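PDB 2F1L: 16S rRNA processing protein from Pseudomonas aeruginosa, which probably assists a late step in assembly of the 30S ribosomal subunit and is needed for efficient processing of 16S rRNA. Local coordinates for residues D144-K149 with R160-T165. Sequence-based numbering, arbitrary orientation.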
ATOM      1  N   ASP A 144       5.581   5.047   5.309  1.00 36.78           N
ATOM      2  CA  ASP A 144       6.239   4.607   6.524  1.00 36.22           C
ATOM      3  C   ASP A 144       6.104   3.100   6.725  1.00 36.68           C
ATOM      4  O   ASP A 144       5.119   2.490   6.311  1.00 40.85           O
ATOM      5  CB  ASP A 144       5.634   5.329   7.710  1.00 37.23           C
ATOM      6  CG  ASP A 144       5.904   6.809   7.685  1.00 38.50           C
ATOM      7  OD1 ASP A 144       6.997   7.192   7.222  1.00 40.50           O
ATOM      8  OD2 ASP A 144       5.033   7.590   8.141  1.00 54.32           O
ATOM      9  N   VAL A 145       7.088   2.501   7.368  1.00 35.48           N
ATOM     10  CA  VAL A 145       7.063   1.074   7.637  1.00 35.87           C
ATOM     11  C   VAL A 145       6.991   0.870   9.115  1.00 35.90           C
ATOM     12  O   VAL A 145       7.620   1.596   9.876  1.00 38.08           O
ATOM     13  CB  VAL A 145       8.328   0.406   7.085  1.00 36.78           C
ATOM     14  CG1 VAL A 145       8.488  -0.986   7.644  1.00 42.22           C
ATOM     15  CG2 VAL A 145       8.271   0.382   5.529  1.00 34.66           C
HETATM   16  N   MSE A 146       6.231  -0.128   9.532  1.00 39.59           N
HETATM   17  CA  MSE A 146       6.116  -0.507  10.934  1.00 41.87           C
HETATM   18  C   MSE A 146       6.975  -1.707  11.191  1.00 36.72           C
HETATM   19  O   MSE A 146       6.833  -2.725  10.537  1.00 35.62           O
HETATM   20  CB  MSE A 146       4.692  -0.863  11.260  1.00 35.83           C
HETATM   21  CG  MSE A 146       3.759   0.280  11.080  1.00 41.32           C
HETATM   22 SE   MSE A 146       1.843  -0.310  10.996  1.00 72.14          SE
HETATM   23  CE  MSE A 146       1.785  -1.511   9.438  1.00 64.08           C
ATOM     24  N   VAL A 147       7.875  -1.581  12.155  1.00 38.11           N
ATOM     25  CA  VAL A 147       8.708  -2.699  12.581  1.00 37.64           C
ATOM     26  C   VAL A 147       7.923  -3.432  13.653  1.00 37.23           C
ATOM     27  O   VAL A 147       7.697  -2.895  14.742  1.00 35.62           O
ATOM     28  CB  VAL A 147      10.108  -2.234  13.131  1.00 38.12           C
ATOM     29  CG1 VAL A 147      10.989  -3.424  13.456  1.00 33.68           C
ATOM     30  CG2 VAL A 147      10.814  -1.391  12.123  1.00 35.29           C
ATOM     31  N   VAL A 148       7.491  -4.650  13.315  1.00 38.12           N
ATOM     32  CA  VAL A 148       6.702  -5.516  14.209  1.00 35.77           C
ATOM     33  C   VAL A 148       7.588  -6.582  14.850  1.00 35.41           C
ATOM     34  O   VAL A 148       8.177  -7.412  14.148  1.00 34.98           O
ATOM     35  CB  VAL A 148       5.583  -6.150  13.424  1.00 33.87           C
ATOM     36  CG1 VAL A 148       4.753  -7.031  14.337  1.00 44.33           C
ATOM     37  CG2 VAL A 148       4.693  -5.028  12.827  1.00 33.74           C
ATOM     38  N   LYS A 149       7.746  -6.512  16.174  1.00 36.36           N
ATOM     39  CA  LYS A 149       8.652  -7.422  16.914  1.00 35.85           C
ATOM     40  C   LYS A 149       7.772  -8.524  17.479  1.00 35.89           C
ATOM     41  O   LYS A 149       6.652  -8.265  17.891  1.00 36.96           O
ATOM     42  CB  LYS A 149       9.418  -6.706  18.049  1.00 32.57           C
ATOM     43  N   ARG A 160       8.707  -8.498  11.465  1.00 34.39           N
ATOM     44  CA  ARG A 160       8.093  -8.209  10.198  1.00 32.38           C
ATOM     45  C   ARG A 160       8.049  -6.726   9.910  1.00 32.90           C
ATOM     46  O   ARG A 160       8.121  -5.907  10.801  1.00 34.68           O
ATOM     47  CB  ARG A 160       6.682  -8.781  10.169  1.00 32.74           C
ATOM     48  CG  ARG A 160       6.635 -10.278  10.059  1.00 29.21           C
ATOM     49  CD  ARG A 160       5.217 -10.728  10.097  1.00 33.68           C
ATOM     50  NE  ARG A 160       5.069 -12.169   9.901  1.00 32.19           N
ATOM     51  CZ  ARG A 160       5.259 -13.050  10.864  1.00 34.81           C
ATOM     52  NH1 ARG A 160       5.639 -12.644  12.071  1.00 36.05           N
ATOM     53  NH2 ARG A 160       5.091 -14.335  10.627  1.00 34.54           N
ATOM     54  N   LEU A 161       7.909  -6.382   8.647  1.00 33.84           N
ATOM     55  CA  LEU A 161       7.954  -4.986   8.264  1.00 35.48           C
ATOM     56  C   LEU A 161       6.776  -4.672   7.358  1.00 35.01           C
ATOM     57  O   LEU A 161       6.738  -5.083   6.178  1.00 36.04           O
ATOM     58  CB  LEU A 161       9.270  -4.713   7.567  1.00 36.08           C
ATOM     59  CG  LEU A 161      10.439  -4.966   8.497  1.00 39.65           C
ATOM     60  CD1 LEU A 161      11.562  -5.615   7.716  1.00 52.19           C
ATOM     61  CD2 LEU A 161      10.882  -3.681   9.180  1.00 40.48           C
ATOM     62  N   LEU A 162       5.798  -3.980   7.929  1.00 35.91           N
ATOM     63  CA  LEU A 162       4.521  -3.781   7.264  1.00 36.11           C
ATOM     64  C   LEU A 162       4.425  -2.342   6.830  1.00 35.70           C
ATOM     65  O   LEU A 162       4.860  -1.463   7.529  1.00 35.99           O
ATOM     66  CB  LEU A 162       3.373  -4.138   8.179  1.00 32.15           C
ATOM     67  CG  LEU A 162       3.002  -5.620   8.282  1.00 36.57           C
ATOM     68  CD1 LEU A 162       4.144  -6.463   8.747  1.00 33.30           C
ATOM     69  CD2 LEU A 162       1.820  -5.759   9.247  1.00 40.79           C
ATOM     70  N   PRO A 163       3.867  -2.103   5.650  1.00 36.73           N
ATOM     71  CA  PRO A 163       3.659  -0.737   5.169  1.00 35.28           C
ATOM     72  C   PRO A 163       2.483  -0.084   5.875  1.00 35.11           C
ATOM     73  O   PRO A 163       1.436  -0.724   6.087  1.00 36.56           O
ATOM     74  CB  PRO A 163       3.347  -0.949   3.699  1.00 35.13           C
ATOM     75  CG  PRO A 163       2.639  -2.266   3.674  1.00 38.53           C
ATOM     76  CD  PRO A 163       3.348  -3.115   4.711  1.00 35.77           C
ATOM     77  N   TYR A 164       2.650   1.165   6.275  1.00 37.35           N
ATOM     78  CA  TYR A 164       1.552   1.901   6.918  1.00 37.68           C
ATOM     79  C   TYR A 164       0.721   2.509   5.798  1.00 36.37           C
ATOM     80  O   TYR A 164       0.932   3.657   5.388  1.00 36.47           O
ATOM     81  CB  TYR A 164       2.071   2.999   7.876  1.00 39.23           C
ATOM     82  CG  TYR A 164       0.949   3.708   8.590  1.00 39.04           C
ATOM     83  CD1 TYR A 164       0.320   3.144   9.680  1.00 44.57           C
ATOM     84  CD2 TYR A 164       0.474   4.919   8.132  1.00 52.24           C
ATOM     85  CE1 TYR A 164      -0.740   3.778  10.320  1.00 42.71           C
ATOM     86  CE2 TYR A 164      -0.577   5.545   8.738  1.00 49.65           C
ATOM     87  CZ  TYR A 164      -1.184   4.977   9.842  1.00 50.40           C
ATOM     88  OH  TYR A 164      -2.242   5.644  10.445  1.00 53.45           O
ATOM     89  N   THR A 165      -0.169   1.696   5.263  1.00 35.93           N
ATOM     90  CA  THR A 165      -1.140   2.107   4.246  1.00 34.57           C
ATOM     91  C   THR A 165      -2.438   1.357   4.527  1.00 34.54           C
ATOM     92  O   THR A 165      -2.433   0.345   5.229  1.00 36.61           O
ATOM     93  CB  THR A 165      -0.719   1.666   2.854  1.00 33.48           C
ATOM     94  OG1 THR A 165      -0.709   0.226   2.791  1.00 39.43           O
ATOM     95  CG2 THR A 165       0.651   2.187   2.523  1.00 30.49           C
TER
HETATM   96  O   HOH W   1       3.087   6.314   5.331  1.00 52.18           O
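The carbonyl oxygen of L162 takes the amide hydrogen of M146, N to O 2.8 Å, in a nearly straight bond (174° at the hydrogen) while the CA of V145 approaches the same oxygen in a CA-H...O contact. L162 N returns a bond to M146 O at 3.1 Å, and V148 and R160 form a second reciprocal pair; the strands 145-149 and 160-163 are therefore antiparallel. Beyond P163, which has no amide hydrogen to give, Y164 N reaches D144 O at 2.8 Å and extends the ladder to D144 and Y164.

Side chains alternate between two faces. On that of V145, V147 and L161, L161 CD2 meets V147 CG2 at 3.7 Å, the two side chains lying side by side, and L161 CB touches V145 CG1. On the other, the selenomethionine M146 brings SE to the edge of the Y164 ring, 4.0 Å from CD1 and, seen from the ring centroid, 89° off the normal: a Met-aromatic contact. The bend at chi3 (-60°) then turns CE against L162 CB. M179, V169 and I134 also touch M146, placing this largely apolar face inside the PRC-barrel domain, though R160 here forms a salt bridge with D156; F41 and K25 of the second subunit pack on V145 and L161. Reciprocal amide-carbonyl bonds thus satisfy backbone polar groups between the strands, while one face serves the barrel interior and the other the neighbouring subunit.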